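Local coordinates for capsid (Human calicivirus NLV/Boxer/2001/US, PDB 4RDL), which forms the norovirus capsid and, through its protruding (P) domain, binds histo-blood group antigen glycans such as the Lewis y tetrasaccharide, at residues Phe110-Leu115 / His139-Thr144; Lys135-Ser140 / Lys153-Asn158. All coordinates share one frame; numbering follows the deposited sequence.

Contact 1: Phe110-Leu115 / His139-Thr144. With GAL (beta-D-galactopyranose), chain C.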
ATOM      1  N   PHE A 110     -11.795   8.752  -8.385  1.00 10.94           N
ATOM      2  CA  PHE A 110     -11.904   8.991  -9.817  1.00 10.31           C
ATOM      3  C   PHE A 110     -13.373   9.095 -10.193  1.00 11.04           C
ATOM      4  O   PHE A 110     -14.144   8.147  -9.996  1.00 11.85           O
ATOM      5  CB  PHE A 110     -11.198   7.884 -10.601  1.00 11.10           C
ATOM      6  CG  PHE A 110      -9.739   7.774 -10.269  1.00 10.95           C
ATOM      7  CD1 PHE A 110      -8.843   8.716 -10.741  1.00 13.04           C
ATOM      8  CD2 PHE A 110      -9.274   6.771  -9.437  1.00 11.28           C
ATOM      9  CE1 PHE A 110      -7.498   8.641 -10.405  1.00 12.40           C
ATOM     10  CE2 PHE A 110      -7.931   6.693  -9.092  1.00 12.44           C
ATOM     11  CZ  PHE A 110      -7.045   7.630  -9.577  1.00 12.09           C
ATOM     12  N   GLY A 111     -13.755  10.257 -10.716  1.00 11.82           N
ATOM     13  CA  GLY A 111     -15.144  10.553 -10.996  1.00 12.50           C
ATOM     14  C   GLY A 111     -15.510  10.503 -12.465  1.00 11.52           C
ATOM     15  O   GLY A 111     -14.663  10.743 -13.331  1.00 13.73           O
ATOM     16  N   ASN A 112     -16.777  10.194 -12.728  1.00 11.43           N
ATOM     17  CA  ASN A 112     -17.333  10.190 -14.078  1.00 11.94           C
ATOM     18  C   ASN A 112     -16.638   9.231 -15.028  1.00 12.54           C
ATOM     19  O   ASN A 112     -16.471   9.536 -16.206  1.00 14.10           O
ATOM     20  CB  ASN A 112     -17.349  11.596 -14.693  1.00 13.34           C
ATOM     21  CG  ASN A 112     -18.416  11.736 -15.761  1.00 13.69           C
ATOM     22  OD1 ASN A 112     -19.546  11.291 -15.573  1.00 15.42           O
ATOM     23  ND2 ASN A 112     -18.063  12.338 -16.891  1.00 15.16           N
ATOM     24  N   CYS A 113     -16.251   8.066 -14.514  1.00 11.91           N
ATOM     25  CA  CYS A 113     -15.528   7.096 -15.319  1.00 10.96           C
ATOM     26  C   CYS A 113     -15.863   5.667 -14.917  1.00 10.54           C
ATOM     27  O   CYS A 113     -16.647   5.438 -13.991  1.00 11.80           O
ATOM     28  CB  CYS A 113     -14.020   7.353 -15.236  1.00 13.16           C
ATOM     29  SG  CYS A 113     -13.374   7.325 -13.537  1.00 13.44           S
ATOM     30  N   ASP A 114     -15.286   4.714 -15.639  1.00 11.37           N
ATOM     31  CA  ASP A 114     -15.542   3.304 -15.389  1.00 10.51           C
ATOM     32  C   ASP A 114     -14.411   2.717 -14.558  1.00 10.06           C
ATOM     33  O   ASP A 114     -13.253   2.692 -14.992  1.00 13.09           O
ATOM     34  CB  ASP A 114     -15.670   2.533 -16.702  1.00 12.47           C
ATOM     35  CG  ASP A 114     -16.955   2.848 -17.457  1.00 13.88           C
ATOM     36  OD1 ASP A 114     -17.720   3.751 -17.042  1.00 14.12           O
ATOM     37  OD2 ASP A 114     -17.194   2.176 -18.482  1.00 15.56           O
ATOM     38  N   LEU A 115     -14.753   2.279 -13.353  1.00 10.50           N
ATOM     39  CA  LEU A 115     -13.804   1.647 -12.449  1.00 10.32           C
ATOM     40  C   LEU A 115     -13.848   0.141 -12.648  1.00  9.52           C
ATOM     41  O   LEU A 115     -14.863  -0.504 -12.366  1.00 12.18           O
ATOM     42  CB  LEU A 115     -14.146   1.974 -10.995  1.00 10.57           C
ATOM     43  CG  LEU A 115     -14.400   3.450 -10.676  1.00 10.54           C
ATOM     44  CD1 LEU A 115     -14.892   3.592  -9.240  1.00 12.13           C
ATOM     45  CD2 LEU A 115     -13.133   4.282 -10.911  1.00 12.66           C
ATOM     46  N   HIS A 139     -19.518   2.137 -12.354  1.00 10.69           N
ATOM     47  CA  HIS A 139     -19.586   3.502 -12.870  1.00 10.70           C
ATOM     48  C   HIS A 139     -19.539   4.494 -11.720  1.00 10.08           C
ATOM     49  O   HIS A 139     -20.353   4.411 -10.799  1.00 11.52           O
ATOM     50  CB  HIS A 139     -20.904   3.716 -13.622  1.00 12.11           C
ATOM     51  CG  HIS A 139     -21.030   2.899 -14.868  1.00 12.68           C
ATOM     52  ND1 HIS A 139     -22.212   2.800 -15.574  1.00 13.95           N
ATOM     53  CD2 HIS A 139     -20.125   2.152 -15.540  1.00 14.36           C
ATOM     54  CE1 HIS A 139     -22.025   2.025 -16.628  1.00 15.69           C
ATOM     55  NE2 HIS A 139     -20.769   1.620 -16.635  1.00 14.45           N
ATOM     56  N   SER A 140     -18.614   5.450 -11.771  1.00 10.61           N
ATOM     57  CA  SER A 140     -18.622   6.535 -10.787  1.00 10.37           C
ATOM     58  C   SER A 140     -19.462   7.704 -11.314  1.00 11.68           C
ATOM     59  O   SER A 140     -19.006   8.853 -11.390  1.00 12.61           O
ATOM     60  CB  SER A 140     -17.209   6.972 -10.385  1.00 10.67           C
ATOM     61  OG  SER A 140     -16.437   7.328 -11.512  1.00 10.68           O
ATOM     62  N   TYR A 141     -20.696   7.383 -11.690  1.00 11.91           N
ATOM     63  CA  TYR A 141     -21.639   8.349 -12.243  1.00 11.78           C
ATOM     64  C   TYR A 141     -23.023   7.722 -12.260  1.00 13.60           C
ATOM     65  O   TYR A 141     -23.154   6.519 -12.009  1.00 12.96           O
ATOM     66  CB  TYR A 141     -21.217   8.814 -13.650  1.00 13.04           C
ATOM     67  CG  TYR A 141     -20.952   7.712 -14.660  1.00 12.64           C
ATOM     68  CD1 TYR A 141     -21.962   7.254 -15.504  1.00 14.78           C
ATOM     69  CD2 TYR A 141     -19.683   7.137 -14.778  1.00 12.87           C
ATOM     70  CE1 TYR A 141     -21.720   6.256 -16.436  1.00 14.09           C
ATOM     71  CE2 TYR A 141     -19.430   6.134 -15.705  1.00 13.29           C
ATOM     72  CZ  TYR A 141     -20.450   5.703 -16.533  1.00 12.94           C
ATOM     73  OH  TYR A 141     -20.213   4.716 -17.459  1.00 13.85           O
ATOM     74  N   ASP A 142     -24.029   8.548 -12.566  1.00 14.17           N
ATOM     75  CA  ASP A 142     -25.459   8.212 -12.495  1.00 14.10           C
ATOM     76  C   ASP A 142     -25.960   8.169 -11.052  1.00 13.03           C
ATOM     77  O   ASP A 142     -25.175   8.016 -10.114  1.00 13.72           O
ATOM     78  CB  ASP A 142     -25.798   6.904 -13.229  1.00 16.74           C
ATOM     79  CG  ASP A 142     -25.599   7.003 -14.727  1.00 16.96           C
ATOM     80  OD1 ASP A 142     -25.647   8.128 -15.280  1.00 20.01           O
ATOM     81  OD2 ASP A 142     -25.402   5.948 -15.357  1.00 18.56           O
ATOM     82  N   ALA A 143     -27.270   8.313 -10.883  1.00 14.70           N
ATOM     83  CA  ALA A 143     -27.868   8.393  -9.554  1.00 15.39           C
ATOM     84  C   ALA A 143     -27.598   7.138  -8.726  1.00 14.52           C
ATOM     85  O   ALA A 143     -27.605   7.185  -7.496  1.00 15.39           O
ATOM     86  CB  ALA A 143     -29.361   8.650  -9.663  1.00 17.85           C
ATOM     87  N   THR A 144     -27.368   6.018  -9.411  1.00 13.08           N
ATOM     88  CA  THR A 144     -27.102   4.747  -8.745  1.00 13.35           C
ATOM     89  C   THR A 144     -25.674   4.650  -8.193  1.00 12.12           C
ATOM     90  O   THR A 144     -25.331   3.688  -7.506  1.00 13.37           O
ATOM     91  CB  THR A 144     -27.379   3.563  -9.675  1.00 14.17           C
ATOM     92  OG1 THR A 144     -26.807   3.821 -10.965  1.00 14.15           O
ATOM     93  CG2 THR A 144     -28.879   3.369  -9.837  1.00 16.79           C
TER
HETATM   94  C1  GAL C   2     -15.452   0.185 -23.536  1.00 22.16           C
HETATM   95  C2  GAL C   2     -15.098  -0.082 -22.090  1.00 21.49           C
HETATM   96  C3  GAL C   2     -15.909   0.743 -21.159  1.00 19.57           C
HETATM   97  C4  GAL C   2     -15.856   2.127 -21.486  1.00 19.39           C
HETATM   98  C5  GAL C   2     -16.278   2.327 -22.905  1.00 20.68           C
HETATM   99  C6  GAL C   2     -16.230   3.711 -23.368  1.00 22.62           C
HETATM  100  O2  GAL C   2     -15.297  -1.467 -21.824  1.00 25.31           O
HETATM  101  O3  GAL C   2     -15.492   0.499 -19.801  1.00 18.79           O
HETATM  102  O4  GAL C   2     -14.501   2.638 -21.274  1.00 18.29           O
HETATM  103  O5  GAL C   2     -15.413   1.531 -23.819  1.00 21.82           O
HETATM  104  O6  GAL C   2     -16.735   3.949 -24.598  1.00 26.12           O
HETATM  105  O   HOH W   1     -19.310   0.402 -18.523  1.00 18.82           O
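Ser140 OG is gripped from the opposing backbone: it accepts the N-H of Cys113 in a nearly straight bond (3.1 Å, 167°), and Ser140 OG also lies 2.9 Å from Phe110 O. With OG held between the backbone N and the carbonyl carbon (chi1 55°), the hydroxyl faces into the bend at Gly111 and Asn112. The Ser140 backbone, at the centre of an inverse gamma turn, bonds on both sides as well, its N to Cys113 O at 3.0 Å and its O receiving Asn112 N at 2.9 Å from above the carbonyl plane.

Further along, Asp114 joins this frame to the sugar. Its OD1 takes the Tyr141 hydroxyl on the syn lone pair (OH to OD1 2.7 Å), carboxylate and ring lying nearly coplanar, 15° apart. That same OH sits over the centre of the His139 ring. Asp114 OD2 accepts a hydrogen bond from O3 of the galactose at 2.7 Å and another from a water that also meets His139 NE2. Tyr141 is thus a second-shell residue behind a glycan-binding carboxylate, and His139 joins through water. Ser176, Asn177 and Thr179 also hydrogen-bond the galactose, while Asn112 OD1 turns to Arg178. Asp114 and His139 form a non-hydrogen-bonded antiparallel pair where strand 113-121 lies between strand 133-139 and strand 167-177.

Contact 2: Lys135-Ser140 / Lys153-Asn158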
ATOM      1  N   LYS A 135     -14.415 -10.117 -10.967  1.00 12.86           N
ATOM      2  CA  LYS A 135     -14.141  -8.770 -11.429  1.00 11.75           C
ATOM      3  C   LYS A 135     -15.458  -8.129 -11.801  1.00 11.60           C
ATOM      4  O   LYS A 135     -16.441  -8.825 -12.082  1.00 14.58           O
ATOM      5  CB  LYS A 135     -13.205  -8.792 -12.629  1.00 15.21           C
ATOM      6  CG  LYS A 135     -13.747  -9.602 -13.785  1.00 18.73           C
ATOM      7  CD  LYS A 135     -12.710  -9.783 -14.872  1.00 21.85           C
ATOM      8  CE  LYS A 135     -12.368  -8.462 -15.536  1.00 21.54           C
ATOM      9  NZ  LYS A 135     -11.522  -8.689 -16.743  1.00 20.47           N
ATOM     10  N   VAL A 136     -15.491  -6.805 -11.796  1.00 10.73           N
ATOM     11  CA  VAL A 136     -16.726  -6.092 -12.072  1.00 10.50           C
ATOM     12  C   VAL A 136     -16.418  -4.640 -12.400  1.00 10.22           C
ATOM     13  O   VAL A 136     -15.392  -4.106 -11.975  1.00 12.94           O
ATOM     14  CB  VAL A 136     -17.693  -6.191 -10.868  1.00 11.92           C
ATOM     15  CG1 VAL A 136     -17.190  -5.377  -9.697  1.00 13.08           C
ATOM     16  CG2 VAL A 136     -19.109  -5.768 -11.262  1.00 13.77           C
ATOM     17  N   VAL A 137     -17.289  -4.019 -13.186  1.00 10.95           N
ATOM     18  CA  VAL A 137     -17.166  -2.607 -13.509  1.00 10.92           C
ATOM     19  C   VAL A 137     -18.131  -1.818 -12.630  1.00 10.61           C
ATOM     20  O   VAL A 137     -19.293  -2.213 -12.452  1.00 10.97           O
ATOM     21  CB  VAL A 137     -17.492  -2.343 -14.991  1.00 11.76           C
ATOM     22  CG1 VAL A 137     -17.395  -0.859 -15.304  1.00 14.53           C
ATOM     23  CG2 VAL A 137     -16.568  -3.159 -15.887  1.00 13.69           C
ATOM     24  N   ILE A 138     -17.641  -0.720 -12.066  1.00 10.70           N
ATOM     25  CA  ILE A 138     -18.477   0.208 -11.314  1.00 10.30           C
ATOM     26  C   ILE A 138     -18.380   1.599 -11.937  1.00 10.04           C
ATOM     27  O   ILE A 138     -17.289   2.176 -12.035  1.00 11.63           O
ATOM     28  CB  ILE A 138     -18.052   0.271  -9.827  1.00 10.82           C
ATOM     29  CG1 ILE A 138     -18.165  -1.124  -9.188  1.00 11.53           C
ATOM     30  CG2 ILE A 138     -18.891   1.297  -9.054  1.00 11.88           C
ATOM     31  CD1 ILE A 138     -17.685  -1.178  -7.756  1.00 11.41           C
ATOM     32  N   HIS A 139     -19.518   2.137 -12.354  1.00 10.69           N
ATOM     33  CA  HIS A 139     -19.586   3.502 -12.870  1.00 10.70           C
ATOM     34  C   HIS A 139     -19.539   4.494 -11.720  1.00 10.08           C
ATOM     35  O   HIS A 139     -20.353   4.411 -10.799  1.00 11.52           O
ATOM     36  CB  HIS A 139     -20.904   3.716 -13.622  1.00 12.11           C
ATOM     37  CG  HIS A 139     -21.030   2.899 -14.868  1.00 12.68           C
ATOM     38  ND1 HIS A 139     -22.212   2.800 -15.574  1.00 13.95           N
ATOM     39  CD2 HIS A 139     -20.125   2.152 -15.540  1.00 14.36           C
ATOM     40  CE1 HIS A 139     -22.025   2.025 -16.628  1.00 15.69           C
ATOM     41  NE2 HIS A 139     -20.769   1.620 -16.635  1.00 14.45           N
ATOM     42  N   SER A 140     -18.614   5.450 -11.771  1.00 10.61           N
ATOM     43  CA  SER A 140     -18.622   6.535 -10.787  1.00 10.37           C
ATOM     44  C   SER A 140     -19.462   7.704 -11.314  1.00 11.68           C
ATOM     45  O   SER A 140     -19.006   8.853 -11.390  1.00 12.61           O
ATOM     46  CB  SER A 140     -17.209   6.972 -10.385  1.00 10.67           C
ATOM     47  OG  SER A 140     -16.437   7.328 -11.512  1.00 10.68           O
ATOM     48  N   LYS A 153     -23.944   0.870  -7.733  1.00 12.23           N
ATOM     49  CA  LYS A 153     -24.383  -0.133  -8.692  1.00 11.66           C
ATOM     50  C   LYS A 153     -23.175  -0.828  -9.319  1.00 11.48           C
ATOM     51  O   LYS A 153     -22.162  -0.184  -9.633  1.00 12.17           O
ATOM     52  CB  LYS A 153     -25.254   0.498  -9.792  1.00 12.33           C
ATOM     53  CG  LYS A 153     -25.593  -0.464 -10.920  1.00 13.09           C
ATOM     54  CD  LYS A 153     -26.469   0.182 -11.983  1.00 16.11           C
ATOM     55  CE  LYS A 153     -26.781  -0.803 -13.097  1.00 16.85           C
ATOM     56  NZ  LYS A 153     -27.603  -0.185 -14.179  1.00 19.08           N
ATOM     57  N   LEU A 154     -23.295  -2.142  -9.496  1.00 11.11           N
ATOM     58  CA  LEU A 154     -22.330  -2.937 -10.248  1.00 11.96           C
ATOM     59  C   LEU A 154     -22.903  -3.254 -11.623  1.00 13.44           C
ATOM     60  O   LEU A 154     -24.067  -3.632 -11.734  1.00 15.33           O
ATOM     61  CB  LEU A 154     -22.049  -4.249  -9.516  1.00 13.14           C
ATOM     62  CG  LEU A 154     -20.914  -4.222  -8.479  1.00 16.50           C
ATOM     63  CD1 LEU A 154     -20.945  -2.980  -7.582  1.00 19.01           C
ATOM     64  CD2 LEU A 154     -20.930  -5.512  -7.661  1.00 17.79           C
ATOM     65  N   GLU A 155     -22.091  -3.117 -12.667  1.00 12.10           N
ATOM     66  CA  GLU A 155     -22.522  -3.528 -14.002  1.00 12.49           C
ATOM     67  C   GLU A 155     -22.629  -5.048 -14.049  1.00 14.55           C
ATOM     68  O   GLU A 155     -21.722  -5.757 -13.611  1.00 15.52           O
ATOM     69  CB  GLU A 155     -21.552  -3.016 -15.072  1.00 13.21           C
ATOM     70  CG  GLU A 155     -21.484  -1.500 -15.120  1.00 14.34           C
ATOM     71  CD  GLU A 155     -22.853  -0.885 -15.364  1.00 14.16           C
ATOM     72  OE1 GLU A 155     -23.434  -1.155 -16.435  1.00 17.31           O
ATOM     73  OE2 GLU A 155     -23.358  -0.162 -14.475  1.00 14.44           O
ATOM     74  N   ASP A 156     -23.733  -5.554 -14.583  1.00 14.29           N
ATOM     75  CA  ASP A 156     -23.919  -6.992 -14.655  1.00 15.78           C
ATOM     76  C   ASP A 156     -23.024  -7.588 -15.732  1.00 16.81           C
ATOM     77  O   ASP A 156     -23.141  -7.241 -16.902  1.00 21.31           O
ATOM     78  CB  ASP A 156     -25.386  -7.319 -14.940  1.00 17.36           C
ATOM     79  CG  ASP A 156     -25.689  -8.808 -14.864  1.00 21.17           C
ATOM     80  OD1 ASP A 156     -24.808  -9.588 -14.444  1.00 21.77           O
ATOM     81  OD2 ASP A 156     -26.823  -9.196 -15.219  1.00 23.84           O
ATOM     82  N   ASN A 157     -22.126  -8.483 -15.334  1.00 18.15           N
ATOM     83  CA  ASN A 157     -21.273  -9.185 -16.288  1.00 19.16           C
ATOM     84  C   ASN A 157     -21.601 -10.673 -16.365  1.00 21.53           C
ATOM     85  O   ASN A 157     -20.811 -11.461 -16.882  1.00 22.28           O
ATOM     86  CB  ASN A 157     -19.795  -8.980 -15.951  1.00 20.19           C
ATOM     87  CG  ASN A 157     -19.430  -9.497 -14.573  1.00 21.50           C
ATOM     88  OD1 ASN A 157     -20.189 -10.243 -13.953  1.00 22.99           O
ATOM     89  ND2 ASN A 157     -18.260  -9.103 -14.089  1.00 22.95           N
ATOM     90  N   ASN A 158     -22.770 -11.037 -15.843  1.00 21.62           N
ATOM     91  CA  ASN A 158     -23.260 -12.416 -15.860  1.00 23.37           C
ATOM     92  C   ASN A 158     -22.458 -13.366 -14.972  1.00 23.80           C
ATOM     93  O   ASN A 158     -22.622 -14.584 -15.040  1.00 26.07           O
ATOM     94  CB  ASN A 158     -23.322 -12.957 -17.291  1.00 27.28           C
ATOM     95  CG  ASN A 158     -24.340 -12.227 -18.147  1.00 33.27           C
ATOM     96  OD1 ASN A 158     -25.375 -11.776 -17.656  1.00 35.85           O
ATOM     97  ND2 ASN A 158     -24.052 -12.111 -19.438  1.00 37.15           N
TER
HETATM   98  O   HOH W   2     -19.154  -5.654 -14.692  1.00 14.89           O
HETATM   99  O   HOH W   3     -22.272   2.830  -9.604  1.00 12.86           O
HETATM  100  O   HOH W   4     -22.009   0.783 -12.296  1.00 12.97           O
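The seam that closes the P2 beta-barrel runs here, where strand 133-139 meets the end of strand 151-154 and the chain that follows it. Only one direct backbone bond crosses it, Glu155 N to Val137 O, 2.9 Å and nearly straight at 171°. Water fills in elsewhere: one molecule takes Val137 N and donates to Glu155 O; another takes His139 N and lies within hydrogen-bonding distance of Lys153 O and Glu155 OE2.

Above the seam, the bent Glu155 chain (chi2 -57°) lies across His139, with carboxylate and ring planes stacked 12° apart and Glu155 CD 3.3 Å from His139 CE1. Glu155 CG makes a CH-pi contact over that face. Strand 133-139, at one end of the antiparallel sheet, curls round to meet 151-154, next to last at the other, so their buried side chains meet inside the barrel. There Val136 CG2 packs on Leu154 CG at 3.7 Å, crossing at about a right angle, whereas Ile138 runs alongside Leu154, its CG1 3.7 Å from Leu154 CD1. Where the segments diverge, Asn157 ND2 gives a weak bond to Lys135 O (2.7 Å), its OD1 being held by Glu159 N.

How the contacts relate
Both contacts use strand 133-139, from its two edges: contact 1 pairs its end with strand 113-121, its regular neighbour in the sheet, and contact 2 meets strand 151-154 across the barrel closure. They share His139, whose ring is sandwiched between Tyr141 OH of contact 1 and Glu155 of contact 2, and probable backbone hydrogen bonds, Leu115 O to Ile138 N and Thr144 O to Lys153 N, join them. Contact 1 is buried and mainly polar, its direct bonds leading to the galactose through Asp114. Contact 2 is only partly buried, with apolar packing inside, water bridges along the seam, and Val137 touching a fucose.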